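Local coordinates for ZmpA Glycopeptidase (Clostridium perfringens, PDB 6XSX), which acts as a glycopeptidase, this chain being its M60-family metalloprotease module, which probably cuts the peptide backbone of glycosylated proteins, at residues H305-K310 with I316-L321; K329-D334 with L431-D436; L355-L360 with E407-D412. One frame throughout, in Å; residues are numbered along the deposited sequence.

Interaction 1. Residues H305-K310 with I316-L321; sequences HFERIK and ITRQNL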
loop_
_atom_site.group_PDB
_atom_site.type_symbol
_atom_site.label_atom_id
_atom_site.label_comp_id
_atom_site.label_asym_id
_atom_site.label_seq_id
_atom_site.Cartn_x
_atom_site.Cartn_y
_atom_site.Cartn_z
ATOM N N HIS A 305 -6.935 1.514 -3.642
ATOM C CA HIS A 305 -6.592 2.363 -4.776
ATOM C C HIS A 305 -5.949 1.540 -5.886
ATOM O O HIS A 305 -6.322 1.686 -7.058
ATOM C CB HIS A 305 -5.712 3.541 -4.331
ATOM C CG HIS A 305 -5.123 4.366 -5.430
ATOM N ND1 HIS A 305 -5.883 5.197 -6.231
ATOM C CD2 HIS A 305 -3.839 4.532 -5.823
ATOM C CE1 HIS A 305 -5.095 5.839 -7.070
ATOM N NE2 HIS A 305 -3.830 5.431 -6.854
ATOM N N PHE A 306 -5.014 0.660 -5.490
ATOM C CA PHE A 306 -4.286 -0.188 -6.416
ATOM C C PHE A 306 -5.234 -1.172 -7.095
ATOM O O PHE A 306 -5.006 -1.540 -8.245
ATOM C CB PHE A 306 -3.024 -0.782 -5.774
ATOM C CG PHE A 306 -1.789 0.054 -6.013
ATOM C CD1 PHE A 306 -1.052 -0.083 -7.181
ATOM C CD2 PHE A 306 -1.384 1.009 -5.092
ATOM C CE1 PHE A 306 0.068 0.707 -7.415
ATOM C CE2 PHE A 306 -0.268 1.801 -5.324
ATOM C CZ PHE A 306 0.463 1.639 -6.484
ATOM N N GLU A 307 -6.291 -1.576 -6.374
ATOM C CA GLU A 307 -7.366 -2.364 -6.958
ATOM C C GLU A 307 -8.107 -1.539 -8.013
ATOM O O GLU A 307 -8.313 -1.999 -9.139
ATOM C CB GLU A 307 -8.298 -2.879 -5.859
ATOM C CG GLU A 307 -7.773 -4.147 -5.213
ATOM C CD GLU A 307 -8.504 -4.625 -3.973
ATOM O OE1 GLU A 307 -9.145 -3.784 -3.287
ATOM O OE2 GLU A 307 -8.419 -5.838 -3.691
ATOM N N ARG A 308 -8.484 -0.311 -7.652
ATOM C CA ARG A 308 -9.263 0.531 -8.549
ATOM C C ARG A 308 -8.471 0.872 -9.813
ATOM O O ARG A 308 -9.022 0.807 -10.910
ATOM C CB ARG A 308 -9.715 1.817 -7.853
ATOM C CG ARG A 308 -10.418 2.799 -8.776
ATOM C CD ARG A 308 -10.409 4.188 -8.167
ATOM N NE ARG A 308 -11.361 5.084 -8.810
ATOM C CZ ARG A 308 -11.732 6.279 -8.351
ATOM N NH1 ARG A 308 -11.226 6.764 -7.227
ATOM N NH2 ARG A 308 -12.607 6.990 -9.033
ATOM N N ILE A 309 -7.188 1.237 -9.672
ATOM C CA ILE A 309 -6.471 1.710 -10.851
ATOM C C ILE A 309 -6.217 0.569 -11.833
ATOM O O ILE A 309 -5.853 0.839 -12.966
ATOM C CB ILE A 309 -5.182 2.493 -10.524
ATOM C CG1 ILE A 309 -4.115 1.612 -9.863
ATOM C CG2 ILE A 309 -5.508 3.739 -9.718
ATOM C CD1 ILE A 309 -2.846 2.343 -9.497
ATOM N N LYS A 310 -6.432 -0.689 -11.413
ATOM C CA LYS A 310 -6.251 -1.834 -12.298
ATOM C C LYS A 310 -7.599 -2.369 -12.787
ATOM O O LYS A 310 -7.637 -3.347 -13.530
ATOM C CB LYS A 310 -5.440 -2.940 -11.610
ATOM C CG LYS A 310 -3.951 -2.665 -11.405
ATOM C CD LYS A 310 -3.116 -3.908 -11.055
ATOM C CE LYS A 310 -3.723 -4.792 -9.980
ATOM N NZ LYS A 310 -3.717 -4.156 -8.637
ATOM N N ILE A 316 -13.684 -4.394 -0.793
ATOM C CA ILE A 316 -14.997 -4.132 -0.231
ATOM C C ILE A 316 -16.058 -4.881 -1.043
ATOM O O ILE A 316 -17.013 -5.413 -0.470
ATOM C CB ILE A 316 -15.259 -2.624 -0.042
ATOM C CG1 ILE A 316 -14.203 -2.004 0.883
ATOM C CG2 ILE A 316 -16.663 -2.402 0.491
ATOM C CD1 ILE A 316 -14.313 -0.503 1.069
ATOM N N THR A 317 -15.869 -4.971 -2.367
ATOM C CA THR A 317 -16.738 -5.818 -3.179
ATOM C C THR A 317 -16.430 -7.288 -2.900
ATOM O O THR A 317 -17.340 -8.095 -2.723
ATOM C CB THR A 317 -16.636 -5.485 -4.672
ATOM O OG1 THR A 317 -17.184 -4.177 -4.846
ATOM C CG2 THR A 317 -17.372 -6.469 -5.560
ATOM N N ARG A 318 -15.137 -7.623 -2.849
ATOM C CA ARG A 318 -14.709 -9.005 -2.701
ATOM C C ARG A 318 -15.315 -9.607 -1.431
ATOM O O ARG A 318 -15.766 -10.744 -1.458
ATOM C CB ARG A 318 -13.184 -9.106 -2.832
ATOM C CG ARG A 318 -12.647 -10.522 -2.991
ATOM C CD ARG A 318 -11.184 -10.577 -3.417
ATOM N NE ARG A 318 -10.242 -9.852 -2.563
ATOM C CZ ARG A 318 -9.721 -8.660 -2.855
ATOM N NH1 ARG A 318 -8.862 -8.087 -2.025
ATOM N NH2 ARG A 318 -10.052 -8.045 -3.977
ATOM N N GLN A 319 -15.377 -8.832 -0.338
ATOM C CA GLN A 319 -15.954 -9.312 0.911
ATOM C C GLN A 319 -17.467 -9.068 0.971
ATOM O O GLN A 319 -18.058 -9.204 2.038
ATOM C CB GLN A 319 -15.294 -8.654 2.129
ATOM C CG GLN A 319 -13.771 -8.712 2.147
ATOM C CD GLN A 319 -13.228 -10.118 2.107
ATOM O OE1 GLN A 319 -12.503 -10.495 1.188
ATOM N NE2 GLN A 319 -13.591 -10.912 3.100
ATOM N N ASN A 320 -18.092 -8.689 -0.152
ATOM C CA ASN A 320 -19.542 -8.554 -0.238
ATOM C C ASN A 320 -20.086 -7.562 0.794
ATOM O O ASN A 320 -21.225 -7.703 1.238
ATOM C CB ASN A 320 -20.262 -9.893 -0.004
ATOM C CG ASN A 320 -19.855 -11.027 -0.924
ATOM O OD1 ASN A 320 -19.572 -10.820 -2.101
ATOM N ND2 ASN A 320 -19.855 -12.248 -0.407
ATOM N N LEU A 321 -19.283 -6.561 1.179
ATOM C CA LEU A 321 -19.630 -5.702 2.302
ATOM C C LEU A 321 -20.561 -4.566 1.881
ATOM O O LEU A 321 -21.296 -4.036 2.711
ATOM C CB LEU A 321 -18.355 -5.149 2.947
ATOM C CG LEU A 321 -17.490 -6.175 3.683
ATOM C CD1 LEU A 321 -16.297 -5.494 4.341
ATOM C CD2 LEU A 321 -18.306 -6.938 4.724
#
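Glu307, near the end of helix 301-309, and Arg318, at the end of the short helix 315-318, are joined by a salt bridge that accounts for nearly all of the contact. A single carboxylate oxygen receives the arginine: Arg318 NH2 lies 2.8 Å from Glu307 OE2. Arg318 NH1 lies just as close, 2.8 Å from the same Glu307 OE2. The guanidinium therefore arrives end-on, both terminal nitrogens converging on one atom that sits in the guanidinium plane. The carboxylate is turned steeply against that plane, by 74°, so the pair is not the flat fork in which two nitrogens face two oxygens. NH1 approaches OE2 almost in line with the C-O bond, whereas NH2 comes from above the carboxylate plane. Sharing one acceptor bends both bonds, the N-H...O angle at NH1 being 141°. A bend at chi3 (55°) in the Arg318 chain turns the guanidinium toward Glu307, which reaches out with an extended chain beyond CG.

The other oxygen, Glu307 OE1, accepts a hydrogen bond from the backbone N of Asn315, at the start of helix 315-318. A Schellman motif ends that helix, Leu321 N bonding to Ile316 O and Asn320 N to Thr317 O, with Asn320 at positive phi. The buried carboxylate thus faces an exposed guanidinium and a helix N-terminus together, surroundings that probably favour its ionised form.

Interaction 2. Residues K329-D334 with L431-D436; sequences KVALDD and LWYAND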
loop_
_atom_site.group_PDB
_atom_site.type_symbol
_atom_site.label_atom_id
_atom_site.label_comp_id
_atom_site.label_asym_id
_atom_site.label_seq_id
_atom_site.Cartn_x
_atom_site.Cartn_y
_atom_site.Cartn_z
ATOM N N LYS A 329 -27.128 -0.066 5.596
ATOM C CA LYS A 329 -27.000 0.664 6.849
ATOM C C LYS A 329 -27.230 2.158 6.594
ATOM O O LYS A 329 -27.975 2.797 7.338
ATOM C CB LYS A 329 -25.678 0.314 7.544
ATOM C CG LYS A 329 -25.340 1.101 8.807
ATOM C CD LYS A 329 -23.923 0.864 9.322
ATOM C CE LYS A 329 -22.882 0.931 8.215
ATOM N NZ LYS A 329 -21.503 0.689 8.702
ATOM N N VAL A 330 -26.639 2.697 5.514
ATOM C CA VAL A 330 -26.594 4.139 5.294
ATOM C C VAL A 330 -27.913 4.629 4.703
ATOM O O VAL A 330 -28.171 5.826 4.707
ATOM C CB VAL A 330 -25.431 4.586 4.382
ATOM C CG1 VAL A 330 -24.063 4.370 5.010
ATOM C CG2 VAL A 330 -25.524 3.955 3.003
ATOM N N ALA A 331 -28.720 3.710 4.157
ATOM C CA ALA A 331 -29.908 4.111 3.424
ATOM C C ALA A 331 -30.993 4.632 4.371
ATOM O O ALA A 331 -31.683 5.591 4.036
ATOM C CB ALA A 331 -30.388 2.991 2.533
ATOM N N LEU A 332 -31.098 4.041 5.568
ATOM C CA LEU A 332 -32.191 4.315 6.492
ATOM C C LEU A 332 -32.157 5.779 6.913
ATOM O O LEU A 332 -31.089 6.379 6.988
ATOM C CB LEU A 332 -32.081 3.392 7.712
ATOM C CG LEU A 332 -32.036 1.891 7.418
ATOM C CD1 LEU A 332 -32.095 1.083 8.708
ATOM C CD2 LEU A 332 -33.150 1.475 6.464
ATOM N N ASP A 333 -33.339 6.337 7.193
ATOM C CA ASP A 333 -33.474 7.762 7.462
ATOM C C ASP A 333 -33.270 8.082 8.944
ATOM O O ASP A 333 -32.892 9.202 9.274
ATOM C CB ASP A 333 -34.749 8.344 6.843
ATOM C CG ASP A 333 -34.598 8.647 5.360
ATOM O OD1 ASP A 333 -33.470 9.008 4.945
ATOM O OD2 ASP A 333 -35.604 8.514 4.629
ATOM N N ASP A 334 -33.500 7.105 9.831
ATOM C CA ASP A 334 -33.306 7.328 11.257
ATOM C C ASP A 334 -31.941 6.786 11.681
ATOM O O ASP A 334 -31.844 5.690 12.231
ATOM C CB ASP A 334 -34.474 6.780 12.084
ATOM N N LEU A 431 -23.805 10.904 -1.047
ATOM C CA LEU A 431 -22.470 10.384 -1.289
ATOM C C LEU A 431 -22.324 8.993 -0.672
ATOM O O LEU A 431 -21.485 8.218 -1.118
ATOM C CB LEU A 431 -21.437 11.360 -0.719
ATOM C CG LEU A 431 -21.435 12.774 -1.307
ATOM C CD1 LEU A 431 -20.406 13.626 -0.585
ATOM C CD2 LEU A 431 -21.150 12.764 -2.806
ATOM N N TRP A 432 -23.162 8.671 0.325
ATOM C CA TRP A 432 -23.072 7.382 1.000
ATOM C C TRP A 432 -23.582 6.239 0.122
ATOM O O TRP A 432 -23.525 5.085 0.539
ATOM C CB TRP A 432 -23.786 7.394 2.358
ATOM C CG TRP A 432 -25.132 8.056 2.305
ATOM C CD1 TRP A 432 -26.338 7.450 2.106
ATOM C CD2 TRP A 432 -25.403 9.464 2.420
ATOM N NE1 TRP A 432 -27.345 8.379 2.104
ATOM C CE2 TRP A 432 -26.804 9.624 2.295
ATOM C CE3 TRP A 432 -24.606 10.602 2.618
ATOM C CZ2 TRP A 432 -27.420 10.876 2.365
ATOM C CZ3 TRP A 432 -25.214 11.839 2.676
ATOM C CH2 TRP A 432 -26.601 11.973 2.554
ATOM N N TYR A 433 -24.070 6.545 -1.085
ATOM C CA TYR A 433 -24.450 5.487 -2.015
ATOM C C TYR A 433 -23.274 5.095 -2.917
ATOM O O TYR A 433 -23.406 4.175 -3.721
ATOM C CB TYR A 433 -25.671 5.877 -2.858
ATOM C CG TYR A 433 -27.001 5.957 -2.141
ATOM C CD1 TYR A 433 -27.234 5.267 -0.959
ATOM C CD2 TYR A 433 -28.054 6.690 -2.671
ATOM C CE1 TYR A 433 -28.450 5.343 -0.298
ATOM C CE2 TYR A 433 -29.280 6.774 -2.026
ATOM C CZ TYR A 433 -29.480 6.095 -0.835
ATOM O OH TYR A 433 -30.681 6.165 -0.187
ATOM N N ALA A 434 -22.124 5.784 -2.793
ATOM C CA ALA A 434 -20.967 5.454 -3.617
ATOM C C ALA A 434 -20.585 3.991 -3.410
ATOM O O ALA A 434 -20.649 3.486 -2.289
ATOM C CB ALA A 434 -19.789 6.353 -3.302
ATOM N N ASN A 435 -20.192 3.334 -4.508
ATOM C CA ASN A 435 -19.726 1.953 -4.485
ATOM C C ASN A 435 -18.863 1.692 -5.719
ATOM O O ASN A 435 -18.797 2.522 -6.623
ATOM C CB ASN A 435 -20.885 0.964 -4.308
ATOM C CG ASN A 435 -21.779 0.876 -5.524
ATOM O OD1 ASN A 435 -21.421 0.226 -6.500
ATOM N ND2 ASN A 435 -22.934 1.529 -5.484
ATOM N N ASP A 436 -18.205 0.526 -5.739
ATOM C CA ASP A 436 -17.215 0.158 -6.736
ATOM C C ASP A 436 -17.762 0.187 -8.162
ATOM O O ASP A 436 -16.969 0.319 -9.095
ATOM C CB ASP A 436 -16.528 -1.174 -6.400
ATOM C CG ASP A 436 -15.690 -1.124 -5.132
ATOM O OD1 ASP A 436 -15.331 -0.024 -4.706
ATOM O OD2 ASP A 436 -15.427 -2.184 -4.568
HETATM O O HOH W 1 -30.260 7.604 2.199
#
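Val330, in the last turn of helix 321-331, packs its branched side chain on Trp432 of the 3-10 turn 431-433, and the two side chains meet at a slant. The nearest apolar pair is Val330 CG2 with Trp432 CD1, at 3.7 Å. The same methyl also lies 3.4 Å from the backbone, Val330 CG2 to Trp432 O. The indole is brought round by a chi1 of 45°, which puts CG of Trp432 between its own backbone N and carbonyl carbon. Next along the chain, Ala331 CB comes up to the edge of the Tyr433 ring, 4.2 Å from CE1, while one face of that ring is met off-centre by Trp432 NE1.

Polar links across the contact run through one water. It accepts from Trp432 NE1 at 3.0 Å, in the plane of the indole, and donates to Ala331 O at 3.1 Å. Its second proton goes to Tyr433 OH, 2.8 Å away, a hydroxyl that is also hydrogen-bonded to Glu482 of strand 478-485.

Within 431-436, Asn435 ND2 donates to Tyr433 O at 3.2 Å, nearly in line with the carbonyl. Asn435 OD1 receives Lys437 N, the bond of an Asx turn leading into helix 437-440. The whole is a junction of a helix end with a 3-10 turn, placed where the helical part of the module meets its C-terminal antiparallel sheet.

Interaction 3. Residues L355-L360 with E407-D412; sequences LWQLQL and ERHGMD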
loop_
_atom_site.group_PDB
_atom_site.type_symbol
_atom_site.label_atom_id
_atom_site.label_comp_id
_atom_site.label_asym_id
_atom_site.label_seq_id
_atom_site.Cartn_x
_atom_site.Cartn_y
_atom_site.Cartn_z
ATOM N N LEU A 355 -14.618 6.761 3.870
ATOM C CA LEU A 355 -13.480 7.470 3.306
ATOM C C LEU A 355 -13.257 6.996 1.872
ATOM O O LEU A 355 -12.968 7.797 0.987
ATOM C CB LEU A 355 -12.238 7.216 4.171
ATOM C CG LEU A 355 -12.289 7.823 5.578
ATOM C CD1 LEU A 355 -11.130 7.328 6.434
ATOM C CD2 LEU A 355 -12.296 9.340 5.530
ATOM N N TRP A 356 -13.387 5.684 1.660
ATOM C CA TRP A 356 -13.260 5.110 0.331
ATOM C C TRP A 356 -14.312 5.704 -0.612
ATOM O O TRP A 356 -14.013 6.031 -1.762
ATOM C CB TRP A 356 -13.334 3.579 0.401
ATOM C CG TRP A 356 -13.216 2.917 -0.939
ATOM C CD1 TRP A 356 -14.122 2.085 -1.530
ATOM C CD2 TRP A 356 -12.134 3.062 -1.878
ATOM N NE1 TRP A 356 -13.663 1.674 -2.752
ATOM C CE2 TRP A 356 -12.456 2.272 -3.002
ATOM C CE3 TRP A 356 -10.924 3.772 -1.879
ATOM C CZ2 TRP A 356 -11.614 2.178 -4.112
ATOM C CZ3 TRP A 356 -10.094 3.682 -2.981
ATOM C CH2 TRP A 356 -10.436 2.894 -4.081
ATOM N N GLN A 357 -15.546 5.845 -0.110
ATOM C CA GLN A 357 -16.649 6.414 -0.873
ATOM C C GLN A 357 -16.322 7.832 -1.339
ATOM O O GLN A 357 -16.604 8.181 -2.485
ATOM C CB GLN A 357 -17.934 6.435 -0.046
ATOM C CG GLN A 357 -18.518 5.056 0.205
ATOM C CD GLN A 357 -19.854 5.129 0.898
ATOM O OE1 GLN A 357 -20.021 5.842 1.883
ATOM N NE2 GLN A 357 -20.819 4.379 0.382
ATOM N N LEU A 358 -15.763 8.652 -0.438
ATOM C CA LEU A 358 -15.379 10.015 -0.785
ATOM C C LEU A 358 -14.300 10.002 -1.865
ATOM O O LEU A 358 -14.272 10.900 -2.700
ATOM C CB LEU A 358 -14.909 10.776 0.462
ATOM C CG LEU A 358 -15.967 10.982 1.551
ATOM C CD1 LEU A 358 -15.372 11.635 2.797
ATOM C CD2 LEU A 358 -17.156 11.790 1.038
ATOM N N GLN A 359 -13.437 8.972 -1.854
ATOM C CA GLN A 359 -12.352 8.838 -2.817
ATOM C C GLN A 359 -12.889 8.340 -4.161
ATOM O O GLN A 359 -12.385 8.721 -5.214
ATOM C CB GLN A 359 -11.262 7.904 -2.285
ATOM C CG GLN A 359 -10.117 7.653 -3.260
ATOM C CD GLN A 359 -9.267 8.875 -3.534
ATOM O OE1 GLN A 359 -9.291 9.859 -2.801
ATOM N NE2 GLN A 359 -8.514 8.829 -4.615
ATOM N N LEU A 360 -13.921 7.495 -4.124
ATOM C CA LEU A 360 -14.589 7.084 -5.353
ATOM C C LEU A 360 -15.234 8.315 -5.999
ATOM O O LEU A 360 -15.190 8.479 -7.215
ATOM C CB LEU A 360 -15.640 6.016 -5.024
ATOM C CG LEU A 360 -15.109 4.617 -4.690
ATOM C CD1 LEU A 360 -16.218 3.765 -4.077
ATOM C CD2 LEU A 360 -14.580 3.925 -5.938
ATOM N N GLU A 407 -22.249 10.099 10.004
ATOM C CA GLU A 407 -23.186 9.553 10.975
ATOM C C GLU A 407 -24.069 8.469 10.345
ATOM O O GLU A 407 -24.528 7.570 11.051
ATOM C CB GLU A 407 -23.836 10.616 11.870
ATOM C CG GLU A 407 -25.044 11.318 11.297
ATOM C CD GLU A 407 -25.533 12.520 12.099
ATOM O OE1 GLU A 407 -26.001 13.486 11.466
ATOM O OE2 GLU A 407 -25.447 12.498 13.350
ATOM N N ARG A 408 -24.237 8.491 9.011
ATOM C CA ARG A 408 -25.034 7.457 8.361
ATOM C C ARG A 408 -24.306 6.111 8.377
ATOM O O ARG A 408 -24.936 5.067 8.275
ATOM C CB ARG A 408 -25.442 7.870 6.946
ATOM C CG ARG A 408 -26.567 8.893 6.908
ATOM C CD ARG A 408 -27.065 9.055 5.489
ATOM N NE ARG A 408 -28.261 9.874 5.473
ATOM C CZ ARG A 408 -29.502 9.401 5.398
ATOM N NH1 ARG A 408 -29.728 8.094 5.326
ATOM N NH2 ARG A 408 -30.516 10.250 5.404
ATOM N N HIS A 409 -22.975 6.144 8.511
ATOM C CA HIS A 409 -22.166 4.937 8.609
ATOM C C HIS A 409 -22.157 4.405 10.044
ATOM O O HIS A 409 -21.553 3.361 10.317
ATOM C CB HIS A 409 -20.744 5.213 8.100
ATOM C CG HIS A 409 -20.630 5.176 6.614
ATOM N ND1 HIS A 409 -20.298 4.022 5.931
ATOM C CD2 HIS A 409 -20.815 6.133 5.677
ATOM C CE1 HIS A 409 -20.267 4.274 4.637
ATOM N NE2 HIS A 409 -20.584 5.563 4.453
ATOM N N GLY A 410 -22.804 5.154 10.949
ATOM C CA GLY A 410 -23.003 4.744 12.330
ATOM C C GLY A 410 -21.968 5.341 13.279
ATOM O O GLY A 410 -21.851 4.899 14.414
ATOM N N MET A 411 -21.218 6.341 12.806
ATOM C CA MET A 411 -20.269 7.036 13.659
ATOM C C MET A 411 -21.023 8.066 14.498
ATOM O O MET A 411 -22.020 8.628 14.044
ATOM C CB MET A 411 -19.207 7.748 12.819
ATOM C CG MET A 411 -18.200 8.493 13.658
ATOM S SD MET A 411 -17.225 9.618 12.652
ATOM C CE MET A 411 -16.384 8.441 11.593
ATOM N N ASP A 412 -20.534 8.303 15.723
ATOM C CA ASP A 412 -21.150 9.269 16.618
ATOM C C ASP A 412 -20.486 10.623 16.404
ATOM O O ASP A 412 -19.370 10.847 16.865
ATOM C CB ASP A 412 -21.049 8.823 18.079
ATOM C CG ASP A 412 -22.017 9.520 19.021
ATOM O OD1 ASP A 412 -22.280 10.731 18.837
ATOM O OD2 ASP A 412 -22.505 8.845 19.942
#
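The imidazole of His409 presents an edge to the side-chain amide of Gln357, and the two flat groups stand almost perpendicular, their planes 83° apart. Both Gln357 OE1 and Gln357 CD lie close to the plane of the ring, so the amide meets its rim and neither of its faces. Away from His409, and purely within helix 347-361, Trp356 carries Leu360 from the next turn on one face of its indole, with Leu360 CG offset toward the rim.

The two side chains reach toward each other and meet through one hydrogen bond, donated by His409 NE2 to Gln357 OE1 over a short 2.6 Å. It is bent, with an N-H...O angle of 139°. Seen from the acceptor, the donor stands above the carbonyl plane, 37° out of it, and is not on a lone pair. The neighbouring ring carbon is also near, His409 CE1 to Gln357 OE1 being 3.2 Å. Gln357 reaches across with a chain extended beyond CG.

His409 follows helix 403-408, whose end is shaped by a Schellman motif at Gly410. There Gly410 N bonds back to Glu407 O at 3.0 Å, with the positive phi that suits a glycine. On the other side of the amide, Gln357 NE2 donates to the backbone oxygens of Trp432 and Ala434. Those two acceptors fix the rotation of the amide, leaving OE1 to face the imidazole, which is consistent with His409 NE2 carrying the proton of this bond.

In the fold
Interaction 2 is a buried, mainly apolar contact with a bridging water, while interactions 1 and 3 are small polar contacts, each only partly buried: a salt bridge in one, a single side-chain hydrogen bond in the other. Interactions 2 and 3 share a neighbourhood, their centres about 9 Å apart. Arg408 reaches from the helix of interaction 3 to Val330 O of interaction 2. Interaction 1 lies nearer the centre of the chain and is tied to both others, by Thr317 OG1 bonded to Asp436 OD2 and by Arg308 NH1 bonded to Gln359 O. Consecutive helices 315-318 and 321-331 each supply one side of interactions 1 and 2, respectively; helix 347-361, which supplies Gln357 to interaction 3, also packs against residues of both.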